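Local coordinates for intracellular protein transport protein USO1 (Saccharomyces cerevisiae S288c, PDB 6LSU), which is required for protein transport from the endoplasmic reticulum to the Golgi, acting as a homodimeric membrane tether with globular heads and a long coiled-coil tail, at residues A[309-314]-A[339-344]; A[318-323]-A[362-367]; A[240-245]-A[287-292]; A[379-384]-A[405-410]. All coordinates share one frame; numbering follows the deposited sequence.

Contact 1 of 4, residues A[309-314]-A[339-344]; sequences TALDIV and MVVLRL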
loop_
_atom_site.group_PDB
_atom_site.type_symbol
_atom_site.label_atom_id
_atom_site.label_comp_id
_atom_site.label_asym_id
_atom_site.label_seq_id
_atom_site.Cartn_x
_atom_site.Cartn_y
_atom_site.Cartn_z
ATOM N N THR A 309 -7.475 6.143 -1.690
ATOM C CA THR A 309 -7.653 5.833 -3.124
ATOM C C THR A 309 -7.015 6.958 -3.966
ATOM O O THR A 309 -6.229 6.634 -4.929
ATOM C CB THR A 309 -9.116 5.596 -3.466
ATOM O OG1 THR A 309 -9.684 4.644 -2.557
ATOM C CG2 THR A 309 -9.254 5.058 -4.891
ATOM N N ALA A 310 -7.295 8.221 -3.636
ATOM C CA ALA A 310 -6.631 9.377 -4.283
ATOM C C ALA A 310 -5.088 9.268 -4.239
ATOM O O ALA A 310 -4.441 9.428 -5.277
ATOM C CB ALA A 310 -7.142 10.660 -3.664
ATOM N N LEU A 311 -4.518 8.987 -3.075
ATOM C CA LEU A 311 -3.066 8.813 -2.866
ATOM C C LEU A 311 -2.568 7.674 -3.736
ATOM O O LEU A 311 -1.436 7.816 -4.260
ATOM C CB LEU A 311 -2.742 8.608 -1.392
ATOM C CG LEU A 311 -2.844 9.878 -0.539
ATOM C CD1 LEU A 311 -2.711 9.563 0.963
ATOM C CD2 LEU A 311 -1.789 10.900 -0.931
ATOM N N ASP A 312 -3.367 6.618 -3.887
ATOM C CA ASP A 312 -2.976 5.395 -4.657
ATOM C C ASP A 312 -2.861 5.807 -6.131
ATOM O O ASP A 312 -1.921 5.382 -6.796
ATOM C CB ASP A 312 -3.912 4.193 -4.404
ATOM C CG ASP A 312 -3.732 3.545 -3.033
ATOM O OD1 ASP A 312 -2.690 3.847 -2.341
ATOM O OD2 ASP A 312 -4.617 2.754 -2.642
ATOM N N ILE A 313 -3.736 6.684 -6.612
ATOM C CA ILE A 313 -3.704 7.125 -8.020
ATOM C C ILE A 313 -2.375 7.832 -8.229
ATOM O O ILE A 313 -1.683 7.470 -9.212
ATOM C CB ILE A 313 -4.900 8.006 -8.344
ATOM C CG1 ILE A 313 -6.185 7.187 -8.492
ATOM C CG2 ILE A 313 -4.588 8.847 -9.546
ATOM C CD1 ILE A 313 -7.461 8.017 -8.253
ATOM N N VAL A 314 -1.989 8.779 -7.346
ATOM C CA VAL A 314 -0.619 9.358 -7.474
ATOM C C VAL A 314 0.426 8.241 -7.575
ATOM O O VAL A 314 1.245 8.302 -8.524
ATOM C CB VAL A 314 -0.275 10.333 -6.349
ATOM C CG1 VAL A 314 1.088 10.929 -6.563
ATOM C CG2 VAL A 314 -1.314 11.458 -6.229
ATOM N N MET A 339 4.086 18.567 -2.196
ATOM C CA MET A 339 3.924 19.441 -1.028
ATOM C C MET A 339 2.592 19.068 -0.396
ATOM O O MET A 339 2.466 19.069 0.813
ATOM C CB MET A 339 3.929 20.919 -1.445
ATOM C CG MET A 339 3.969 21.833 -0.257
ATOM S SD MET A 339 5.578 21.638 0.554
ATOM C CE MET A 339 5.032 21.777 2.265
ATOM N N VAL A 340 1.580 18.822 -1.194
ATOM C CA VAL A 340 0.243 18.485 -0.613
ATOM C C VAL A 340 0.314 17.119 0.104
ATOM O O VAL A 340 -0.261 17.025 1.219
ATOM C CB VAL A 340 -0.866 18.531 -1.668
ATOM C CG1 VAL A 340 -2.196 18.097 -1.055
ATOM C CG2 VAL A 340 -0.989 19.942 -2.218
ATOM N N VAL A 341 0.934 16.091 -0.489
ATOM C CA VAL A 341 0.913 14.782 0.228
ATOM C C VAL A 341 1.773 14.865 1.514
ATOM O O VAL A 341 1.417 14.246 2.471
ATOM C CB VAL A 341 1.170 13.551 -0.674
ATOM C CG1 VAL A 341 0.680 13.721 -2.093
ATOM C CG2 VAL A 341 2.559 13.053 -0.617
ATOM N N LEU A 342 2.850 15.649 1.543
ATOM C CA LEU A 342 3.712 15.817 2.742
ATOM C C LEU A 342 2.969 16.599 3.789
ATOM O O LEU A 342 3.204 16.297 4.950
ATOM C CB LEU A 342 5.004 16.565 2.409
ATOM C CG LEU A 342 6.032 15.800 1.584
ATOM C CD1 LEU A 342 7.219 16.714 1.262
ATOM C CD2 LEU A 342 6.479 14.563 2.321
ATOM N N ARG A 343 2.081 17.525 3.414
ATOM C CA ARG A 343 1.151 18.147 4.398
ATOM C C ARG A 343 0.262 17.066 5.006
ATOM O O ARG A 343 0.063 17.135 6.211
ATOM C CB ARG A 343 0.313 19.266 3.783
ATOM C CG ARG A 343 1.072 20.577 3.725
ATOM C CD ARG A 343 0.181 21.712 3.218
ATOM N NE ARG A 343 1.009 22.651 2.470
ATOM C CZ ARG A 343 0.904 22.920 1.171
ATOM N NH1 ARG A 343 -0.058 22.386 0.435
ATOM N NH2 ARG A 343 1.767 23.746 0.611
ATOM N N LEU A 344 -0.279 16.144 4.207
ATOM C CA LEU A 344 -1.152 15.059 4.716
ATOM C C LEU A 344 -0.332 14.155 5.661
ATOM O O LEU A 344 -0.912 13.654 6.646
ATOM C CB LEU A 344 -1.735 14.266 3.543
ATOM C CG LEU A 344 -2.788 14.999 2.703
ATOM C CD1 LEU A 344 -3.186 14.153 1.519
ATOM C CD2 LEU A 344 -4.039 15.341 3.490
#
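With chi1 at -74° the L311 side chain sets CG beside its own backbone N; chi2 (172°) then sends CD1 along the extended chain and leaves CD2 as the side branch facing V341 on the other helix. V341 answers with CG1 placed anti to its carbonyl carbon. The closest approach is between L311 CD2 and V341 CG1, 3.9 Å apart, and L311 CD2 lies 4.0 Å from V341 CB. The two side chains run in opposite directions past one another, so the methyl branch rests against the flank of the valine. One turn on, L344 CD1 comes within 4.3 Å of L311 CD2. The same leucine branch thus touches two residues spaced i and i+3 along one face of the other helix. V314 points the same way from a turn beyond L311 but stands farther back. Leucine suits the place because its branched end can touch both V341 and L344, while the short valine allows the CA atoms of L311 and V341 to come within 7.8 Å. All three side chains are apolar, as befits a buried site where no hydrogen bond crosses. The contact is part of the head's ARM-repeat solenoid and joins ARM 5 to ARM 6, helix 301-317 to helix 337-346. Helix 280-287 presents L287 to both A310 and L311, while helix 354-366 closes in with V357 on L311 and with A362 and M365 on V341.

Contact 2 of 4, residues A[318-323]-A[362-367]; sequences VEPGNT and AANMVR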
loop_
_atom_site.group_PDB
_atom_site.type_symbol
_atom_site.label_atom_id
_atom_site.label_comp_id
_atom_site.label_asym_id
_atom_site.label_seq_id
_atom_site.Cartn_x
_atom_site.Cartn_y
_atom_site.Cartn_z
ATOM N N VAL A 318 3.797 6.487 -10.773
ATOM C CA VAL A 318 5.253 6.512 -10.410
ATOM C C VAL A 318 5.645 5.155 -9.818
ATOM O O VAL A 318 6.535 5.100 -8.875
ATOM C CB VAL A 318 5.574 7.662 -9.436
ATOM C CG1 VAL A 318 5.336 9.008 -10.052
ATOM C CG2 VAL A 318 4.792 7.561 -8.152
ATOM N N GLU A 319 5.028 4.084 -10.315
ATOM C CA GLU A 319 5.433 2.694 -9.952
ATOM C C GLU A 319 6.897 2.509 -10.370
ATOM O O GLU A 319 7.252 2.683 -11.530
ATOM C CB GLU A 319 4.460 1.692 -10.600
ATOM C CG GLU A 319 4.859 0.221 -10.487
ATOM C CD GLU A 319 3.980 -0.783 -11.235
ATOM O OE1 GLU A 319 4.328 -1.982 -11.227
ATOM O OE2 GLU A 319 2.943 -0.377 -11.824
ATOM N N PRO A 320 7.804 2.144 -9.445
ATOM C CA PRO A 320 9.221 1.977 -9.786
ATOM C C PRO A 320 9.485 0.851 -10.801
ATOM O O PRO A 320 8.769 -0.148 -10.754
ATOM C CB PRO A 320 9.891 1.643 -8.445
ATOM C CG PRO A 320 8.766 1.115 -7.572
ATOM C CD PRO A 320 7.518 1.839 -8.035
ATOM N N GLY A 321 10.464 1.061 -11.697
ATOM C CA GLY A 321 10.902 0.080 -12.708
ATOM C C GLY A 321 10.332 0.348 -14.096
ATOM O O GLY A 321 10.927 -0.181 -15.055
ATOM N N ASN A 322 9.217 1.089 -14.223
ATOM C CA ASN A 322 8.663 1.533 -15.536
ATOM C C ASN A 322 9.580 2.615 -16.106
ATOM O O ASN A 322 10.241 3.313 -15.300
ATOM C CB ASN A 322 7.246 2.100 -15.452
ATOM C CG ASN A 322 6.275 1.147 -14.801
ATOM O OD1 ASN A 322 6.685 0.136 -14.234
ATOM N ND2 ASN A 322 4.996 1.473 -14.865
ATOM N N THR A 323 9.606 2.755 -17.435
ATOM C CA THR A 323 10.507 3.698 -18.157
ATOM C C THR A 323 9.994 5.135 -17.973
ATOM O O THR A 323 10.842 6.062 -17.989
ATOM C CB THR A 323 10.695 3.290 -19.628
ATOM O OG1 THR A 323 9.424 2.979 -20.202
ATOM C CG2 THR A 323 11.619 2.098 -19.794
ATOM N N ALA A 362 4.710 9.793 -1.157
ATOM C CA ALA A 362 5.871 10.702 -1.330
ATOM C C ALA A 362 7.107 9.868 -1.647
ATOM O O ALA A 362 7.941 10.342 -2.387
ATOM C CB ALA A 362 6.123 11.590 -0.114
ATOM N N ALA A 363 7.237 8.667 -1.105
ATOM C CA ALA A 363 8.477 7.879 -1.305
ATOM C C ALA A 363 8.520 7.460 -2.788
ATOM O O ALA A 363 9.570 7.472 -3.385
ATOM C CB ALA A 363 8.557 6.717 -0.325
ATOM N N ASN A 364 7.411 7.036 -3.337
ATOM C CA ASN A 364 7.322 6.682 -4.776
ATOM C C ASN A 364 7.608 7.906 -5.673
ATOM O O ASN A 364 8.355 7.802 -6.627
ATOM C CB ASN A 364 5.953 6.129 -5.081
ATOM C CG ASN A 364 5.818 4.697 -4.637
ATOM O OD1 ASN A 364 6.745 3.889 -4.798
ATOM N ND2 ASN A 364 4.611 4.397 -4.170
ATOM N N MET A 365 7.142 9.068 -5.267
ATOM C CA MET A 365 7.379 10.338 -5.985
ATOM C C MET A 365 8.874 10.728 -6.094
ATOM O O MET A 365 9.223 11.397 -7.109
ATOM C CB MET A 365 6.613 11.464 -5.288
ATOM C CG MET A 365 5.090 11.202 -5.319
ATOM S SD MET A 365 4.277 12.759 -5.100
ATOM C CE MET A 365 3.373 12.491 -3.601
ATOM N N VAL A 366 9.741 10.366 -5.137
ATOM C CA VAL A 366 11.132 10.935 -5.078
ATOM C C VAL A 366 12.185 9.853 -5.253
ATOM O O VAL A 366 13.327 10.171 -5.546
ATOM C CB VAL A 366 11.390 11.712 -3.793
ATOM C CG1 VAL A 366 10.334 12.748 -3.546
ATOM C CG2 VAL A 366 11.499 10.801 -2.606
ATOM N N ARG A 367 11.803 8.601 -5.128
ATOM C CA ARG A 367 12.777 7.502 -5.159
ATOM C C ARG A 367 13.670 7.618 -6.389
ATOM O O ARG A 367 13.176 7.478 -7.483
ATOM C CB ARG A 367 12.029 6.170 -5.184
ATOM C CG ARG A 367 12.976 4.968 -5.102
ATOM C CD ARG A 367 12.479 3.761 -4.328
ATOM N NE ARG A 367 11.023 3.726 -4.379
ATOM C CZ ARG A 367 10.216 3.801 -3.338
ATOM N NH1 ARG A 367 10.710 3.857 -2.133
ATOM N NH2 ARG A 367 8.911 3.835 -3.501
#
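V318 and N364 bring their backbones to within 6.0 Å, measured CA to CA, where an irregular loop passes the last turns of a helix. From E319 to N322 the loop makes a type II beta turn. G321 takes its third position with a positive phi of 100°, a conformation that itself calls for glycine because a side chain would jam against the preceding carbonyl. On the other side the helix runs through V366, and R367 is the first residue to leave it, its N still bonded to A363 O. V318 CG2 packs on N364 CB at 3.6 Å, the two side chains crossing at a slant; a beta-branched apolar residue fits here because H328, Q329 and L332 of helix 325-333 also press on it. Both segments fall within ARM 6, so the contact ties the loop between helices 301-317 and 325-333 to the end of helix 354-366 in the same repeat of the solenoid. P320, at the more open margin, lays ring atom CD 3.9 Å from N364 OD1, a packing approach and not a bond. For the amide of N364, S315 OG is the stronger partner, hydrogen-bonded to ND2; OD1 takes a weak bond from R367 NH2, meeting the guanidinium at its edge and in its plane. A363 O stands 3.6 Å above the centre of one guanidinium face. Asparagine suits the place, having both a donor and an acceptor on a short stem. M365 turns its first bond the other way, and its side chain packs on L338 of helix 337-346.

Contact 3 of 4, residues A[240-245]-A[287-292]; sequences IIEEEG and LSEPIS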
loop_
_atom_site.group_PDB
_atom_site.type_symbol
_atom_site.label_atom_id
_atom_site.label_comp_id
_atom_site.label_asym_id
_atom_site.label_seq_id
_atom_site.Cartn_x
_atom_site.Cartn_y
_atom_site.Cartn_z
ATOM N N ILE A 240 -17.839 15.348 -11.386
ATOM C CA ILE A 240 -18.796 14.593 -10.517
ATOM C C ILE A 240 -18.258 14.656 -9.080
ATOM O O ILE A 240 -19.011 14.992 -8.185
ATOM C CB ILE A 240 -18.996 13.151 -11.017
ATOM C CG1 ILE A 240 -19.505 13.113 -12.455
ATOM C CG2 ILE A 240 -19.931 12.408 -10.059
ATOM C CD1 ILE A 240 -19.660 11.725 -13.006
ATOM N N ILE A 241 -16.965 14.337 -8.882
ATOM C CA ILE A 241 -16.300 14.389 -7.556
ATOM C C ILE A 241 -16.513 15.794 -6.961
ATOM O O ILE A 241 -16.999 15.853 -5.812
ATOM C CB ILE A 241 -14.809 14.003 -7.642
ATOM C CG1 ILE A 241 -14.628 12.516 -7.989
ATOM C CG2 ILE A 241 -14.056 14.364 -6.329
ATOM C CD1 ILE A 241 -13.272 12.164 -8.486
ATOM N N GLU A 242 -16.192 16.887 -7.677
ATOM C CA GLU A 242 -16.383 18.236 -7.074
ATOM C C GLU A 242 -17.871 18.534 -6.840
ATOM O O GLU A 242 -18.196 19.055 -5.768
ATOM C CB GLU A 242 -15.719 19.388 -7.821
ATOM C CG GLU A 242 -15.327 20.521 -6.852
ATOM C CD GLU A 242 -14.724 20.164 -5.481
ATOM O OE1 GLU A 242 -13.782 19.306 -5.407
ATOM O OE2 GLU A 242 -15.196 20.753 -4.469
ATOM N N GLU A 243 -18.738 18.123 -7.757
ATOM C CA GLU A 243 -20.217 18.263 -7.657
ATOM C C GLU A 243 -20.733 17.510 -6.410
ATOM O O GLU A 243 -21.630 18.048 -5.709
ATOM C CB GLU A 243 -20.804 17.793 -8.988
ATOM C CG GLU A 243 -22.114 18.428 -9.376
ATOM C CD GLU A 243 -22.718 17.700 -10.574
ATOM O OE1 GLU A 243 -21.988 17.479 -11.594
ATOM O OE2 GLU A 243 -23.884 17.281 -10.455
ATOM N N GLU A 244 -20.162 16.361 -6.032
ATOM C CA GLU A 244 -20.657 15.592 -4.842
ATOM C C GLU A 244 -19.960 15.980 -3.522
ATOM O O GLU A 244 -20.315 15.398 -2.483
ATOM C CB GLU A 244 -20.532 14.107 -5.134
ATOM C CG GLU A 244 -21.521 13.655 -6.188
ATOM C CD GLU A 244 -22.972 13.756 -5.748
ATOM O OE1 GLU A 244 -23.276 13.295 -4.609
ATOM O OE2 GLU A 244 -23.803 14.252 -6.565
ATOM N N GLY A 245 -19.011 16.920 -3.543
ATOM C CA GLY A 245 -18.373 17.446 -2.324
ATOM C C GLY A 245 -16.977 16.916 -2.088
ATOM O O GLY A 245 -16.533 16.955 -0.945
ATOM N N LEU A 287 -6.850 16.258 -2.780
ATOM C CA LEU A 287 -5.925 15.831 -1.722
ATOM C C LEU A 287 -5.772 16.950 -0.681
ATOM O O LEU A 287 -5.570 16.672 0.507
ATOM C CB LEU A 287 -4.584 15.469 -2.346
ATOM C CG LEU A 287 -4.532 14.128 -3.070
ATOM C CD1 LEU A 287 -3.169 13.909 -3.728
ATOM C CD2 LEU A 287 -4.805 13.024 -2.069
ATOM N N SER A 288 -5.919 18.192 -1.080
ATOM C CA SER A 288 -5.587 19.331 -0.188
ATOM C C SER A 288 -6.818 19.693 0.652
ATOM O O SER A 288 -6.656 20.400 1.658
ATOM C CB SER A 288 -5.044 20.522 -0.943
ATOM O OG SER A 288 -6.094 21.417 -1.279
ATOM N N GLU A 289 -7.971 19.095 0.372
ATOM C CA GLU A 289 -9.204 19.370 1.132
ATOM C C GLU A 289 -9.043 19.288 2.650
ATOM O O GLU A 289 -9.537 20.145 3.375
ATOM C CB GLU A 289 -10.320 18.461 0.662
ATOM C CG GLU A 289 -11.287 19.202 -0.226
ATOM C CD GLU A 289 -12.085 18.283 -1.134
ATOM O OE1 GLU A 289 -12.173 18.592 -2.404
ATOM O OE2 GLU A 289 -12.618 17.289 -0.565
ATOM N N PRO A 290 -8.425 18.255 3.237
ATOM C CA PRO A 290 -8.390 18.163 4.698
ATOM C C PRO A 290 -7.607 19.285 5.412
ATOM O O PRO A 290 -7.754 19.374 6.583
ATOM C CB PRO A 290 -7.663 16.850 4.952
ATOM C CG PRO A 290 -7.761 16.114 3.655
ATOM C CD PRO A 290 -7.702 17.168 2.588
ATOM N N ILE A 291 -6.812 20.078 4.696
ATOM C CA ILE A 291 -5.926 21.134 5.264
ATOM C C ILE A 291 -6.524 22.532 5.043
ATOM O O ILE A 291 -6.484 23.056 3.904
ATOM C CB ILE A 291 -4.550 21.025 4.619
ATOM C CG1 ILE A 291 -3.909 19.699 4.990
ATOM C CG2 ILE A 291 -3.712 22.223 4.980
ATOM C CD1 ILE A 291 -3.241 19.064 3.797
ATOM N N SER A 292 -7.049 23.100 6.129
ATOM C CA SER A 292 -7.694 24.437 6.221
ATOM C C SER A 292 -7.487 24.981 7.637
ATOM O O SER A 292 -7.739 24.213 8.624
ATOM C CB SER A 292 -9.184 24.385 5.868
ATOM O OG SER A 292 -9.379 24.547 4.474
#
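E289 reaches across with its carboxylate toward that of E242, OE1 to OE1 at 3.5 Å, with the two flat groups turned 80° apart. Both atoms are acceptors, so this is an approach of like charges and not a hydrogen bond. The chain of E289 is extended beyond CG, which lets it span a gap where the nearest CA atoms, G245 and E289, are 10.0 Å apart. E242 instead bends at chi2 (41°), bringing its end round toward the other segment. The second oxygen of E289, OE2, lies 3.9 Å from G245 O, but its hydrogen-bond partner is the backbone N of L247, just past the helix. G245 closes helix 233-244 with a Schellman motif; its phi of 104° is one that glycine tolerates readily. E289 sits in a type I turn from S288 to I291, so the contact sets the end of a helix in ARM 4 beside a loop in ARM 5 at the surface of the solenoid. Glutamate suits E289's place by reach, since its long chain delivers an acceptor to a backbone N-H of the neighbouring loop. That bond probably does more to place E289 than the approach to E242, which brings like charges together, a cost that solvent would be expected to temper.

Contact 4 of 4, residues A[379-384]-A[405-410]; sequences IDVPYF and VSILIN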
loop_
_atom_site.group_PDB
_atom_site.type_symbol
_atom_site.label_atom_id
_atom_site.label_comp_id
_atom_site.label_asym_id
_atom_site.label_seq_id
_atom_site.Cartn_x
_atom_site.Cartn_y
_atom_site.Cartn_z
ATOM N N ILE A 379 12.441 21.387 1.246
ATOM C CA ILE A 379 11.066 21.525 1.788
ATOM C C ILE A 379 11.112 21.681 3.320
ATOM O O ILE A 379 11.792 20.889 4.039
ATOM C CB ILE A 379 10.209 20.364 1.340
ATOM C CG1 ILE A 379 10.255 20.250 -0.177
ATOM C CG2 ILE A 379 8.825 20.541 1.920
ATOM C CD1 ILE A 379 9.495 19.074 -0.730
ATOM N N ASP A 380 10.375 22.686 3.793
ATOM C CA ASP A 380 10.210 23.073 5.211
ATOM C C ASP A 380 8.714 22.992 5.544
ATOM O O ASP A 380 7.864 23.248 4.673
ATOM C CB ASP A 380 10.753 24.474 5.471
ATOM C CG ASP A 380 12.266 24.608 5.339
ATOM O OD1 ASP A 380 13.001 23.674 5.807
ATOM O OD2 ASP A 380 12.715 25.655 4.770
ATOM N N VAL A 381 8.362 22.645 6.770
ATOM C CA VAL A 381 6.921 22.600 7.110
ATOM C C VAL A 381 6.682 23.554 8.275
ATOM O O VAL A 381 7.501 23.699 9.172
ATOM C CB VAL A 381 6.415 21.156 7.278
ATOM C CG1 VAL A 381 7.506 20.225 7.734
ATOM C CG2 VAL A 381 5.190 21.038 8.162
ATOM N N PRO A 382 5.622 24.369 8.176
ATOM C CA PRO A 382 5.274 25.360 9.194
ATOM C C PRO A 382 4.916 24.630 10.499
ATOM O O PRO A 382 4.211 23.618 10.433
ATOM C CB PRO A 382 4.046 26.044 8.575
ATOM C CG PRO A 382 3.439 24.921 7.732
ATOM C CD PRO A 382 4.670 24.356 7.061
ATOM N N TYR A 383 5.419 25.120 11.629
ATOM C CA TYR A 383 5.031 24.671 12.988
ATOM C C TYR A 383 4.584 25.895 13.798
ATOM O O TYR A 383 4.930 27.050 13.434
ATOM C CB TYR A 383 6.161 23.833 13.593
ATOM C CG TYR A 383 6.019 22.404 13.158
ATOM C CD1 TYR A 383 6.551 21.961 11.960
ATOM C CD2 TYR A 383 5.225 21.520 13.872
ATOM C CE1 TYR A 383 6.390 20.652 11.536
ATOM C CE2 TYR A 383 5.053 20.203 13.465
ATOM C CZ TYR A 383 5.644 19.764 12.288
ATOM O OH TYR A 383 5.496 18.479 11.842
ATOM N N PHE A 384 3.763 25.657 14.832
ATOM C CA PHE A 384 3.228 26.710 15.769
ATOM C C PHE A 384 3.932 26.653 17.179
ATOM O O PHE A 384 4.131 25.553 17.798
ATOM C CB PHE A 384 1.678 26.714 15.732
ATOM C CG PHE A 384 1.082 27.741 16.657
ATOM C CD1 PHE A 384 1.165 29.072 16.293
ATOM C CD2 PHE A 384 0.520 27.404 17.886
ATOM C CE1 PHE A 384 0.655 30.058 17.120
ATOM C CE2 PHE A 384 0.012 28.391 18.716
ATOM C CZ PHE A 384 0.081 29.718 18.330
ATOM N N VAL A 405 13.166 16.675 6.307
ATOM C CA VAL A 405 14.065 15.519 6.598
ATOM C C VAL A 405 14.223 15.373 8.123
ATOM O O VAL A 405 14.183 14.250 8.611
ATOM C CB VAL A 405 15.399 15.645 5.869
ATOM C CG1 VAL A 405 16.367 14.567 6.300
ATOM C CG2 VAL A 405 15.164 15.597 4.383
ATOM N N SER A 406 14.438 16.478 8.837
ATOM C CA SER A 406 14.456 16.522 10.325
ATOM C C SER A 406 13.188 15.871 10.919
ATOM O O SER A 406 13.348 14.941 11.751
ATOM C CB SER A 406 14.644 17.963 10.796
ATOM O OG SER A 406 15.957 18.385 10.451
ATOM N N ILE A 407 11.978 16.258 10.496
ATOM C CA ILE A 407 10.713 15.644 11.023
ATOM C C ILE A 407 10.724 14.130 10.787
ATOM O O ILE A 407 10.276 13.413 11.590
ATOM C CB ILE A 407 9.455 16.268 10.424
ATOM C CG1 ILE A 407 9.458 17.785 10.582
ATOM C CG2 ILE A 407 8.192 15.669 11.064
ATOM C CD1 ILE A 407 8.193 18.384 10.149
ATOM N N LEU A 408 11.184 13.665 9.646
ATOM C CA LEU A 408 11.188 12.225 9.356
ATOM C C LEU A 408 12.037 11.518 10.420
ATOM O O LEU A 408 11.585 10.567 10.999
ATOM C CB LEU A 408 11.719 11.982 7.941
ATOM C CG LEU A 408 10.757 12.397 6.838
ATOM C CD1 LEU A 408 11.379 12.126 5.483
ATOM C CD2 LEU A 408 9.430 11.652 6.903
ATOM N N ILE A 409 13.237 12.016 10.634
ATOM C CA ILE A 409 14.236 11.397 11.543
ATOM C C ILE A 409 13.682 11.451 12.950
ATOM O O ILE A 409 13.747 10.468 13.658
ATOM C CB ILE A 409 15.580 12.111 11.409
ATOM C CG1 ILE A 409 16.166 11.816 10.018
ATOM C CG2 ILE A 409 16.494 11.639 12.527
ATOM C CD1 ILE A 409 17.439 12.578 9.690
ATOM N N ASN A 410 13.036 12.556 13.272
ATOM C CA ASN A 410 12.466 12.715 14.606
ATOM C C ASN A 410 11.341 11.696 14.776
ATOM O O ASN A 410 11.263 11.060 15.833
ATOM C CB ASN A 410 12.012 14.156 14.758
ATOM C CG ASN A 410 11.316 14.297 16.074
ATOM O OD1 ASN A 410 10.110 14.094 16.146
ATOM N ND2 ASN A 410 12.132 14.502 17.083
HETATM O O HOH W 1 13.686 18.585 4.570
#
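A beta hairpin, strand 380-384 paired antiparallel with strand 399-403, leads directly into helix 404-414, and its first strand folds back over that helix through V381, Y383 and I407. The nearest CA atoms are those of V381 and I407, 8.8 Å apart. I407 turns CG1 beside its backbone N (chi1 -53°) and extends at chi2, so that CD1 projects between the two strand residues. CD1 is modelled too close to V381 CG1, so the detail of that approach is doubtful; what can be said is that the two apolar residues point toward each other. CD1 also approaches the tyrosine obliquely near CE1 and OH, while I407 CG2 lies 4.0 Å from Y383 OH, the two side chains arriving from opposite directions. V381 and Y383, two apart, project from the same side of the strand, as alternation in an extended chain requires. Strand is scarce in this mainly helical head; this hairpin lies in ARM 7, where backbone bonds of V381 with I402 and Y383 with K400 pair the strands, and I379 with V404 extends the pairing to the start of the helix. I402 also packs on both Y383 and I407, adding a third apolar surface to the junction. Isoleucine suits the helix position by carrying a flexible methyl-ended arm beyond its branch, and tyrosine is long enough to reach it with its far end, CE1 and OH together. At the I379 and V405 end of the contact a water bridges the segments: it donates to I379 O at 3.0 Å and accepts from V405 N at 2.6 Å, V405 N belonging to the first turn of helix 404-414.

How the contacts relate
Contact 1 is the hub: its residues touch those of each of the other three, whereas contacts 2, 3 and 4 do not touch one another. It is buried and wholly apolar. Contact 2 is partly buried and mixes apolar packing with the polar end of one asparagine; it shares the ARM 6 neighbourhood, for helices 337-346 and 354-366 follow each other in the chain. Contact 3 lies at the surface, where two acidic groups come close and E289 has a backbone N-H as partner; R343 packs on I291 to connect it with contact 1. Contact 4, like contact 1, is buried, but a hairpin replaces a helix as packing partner, and I379 links it to M339 and L342.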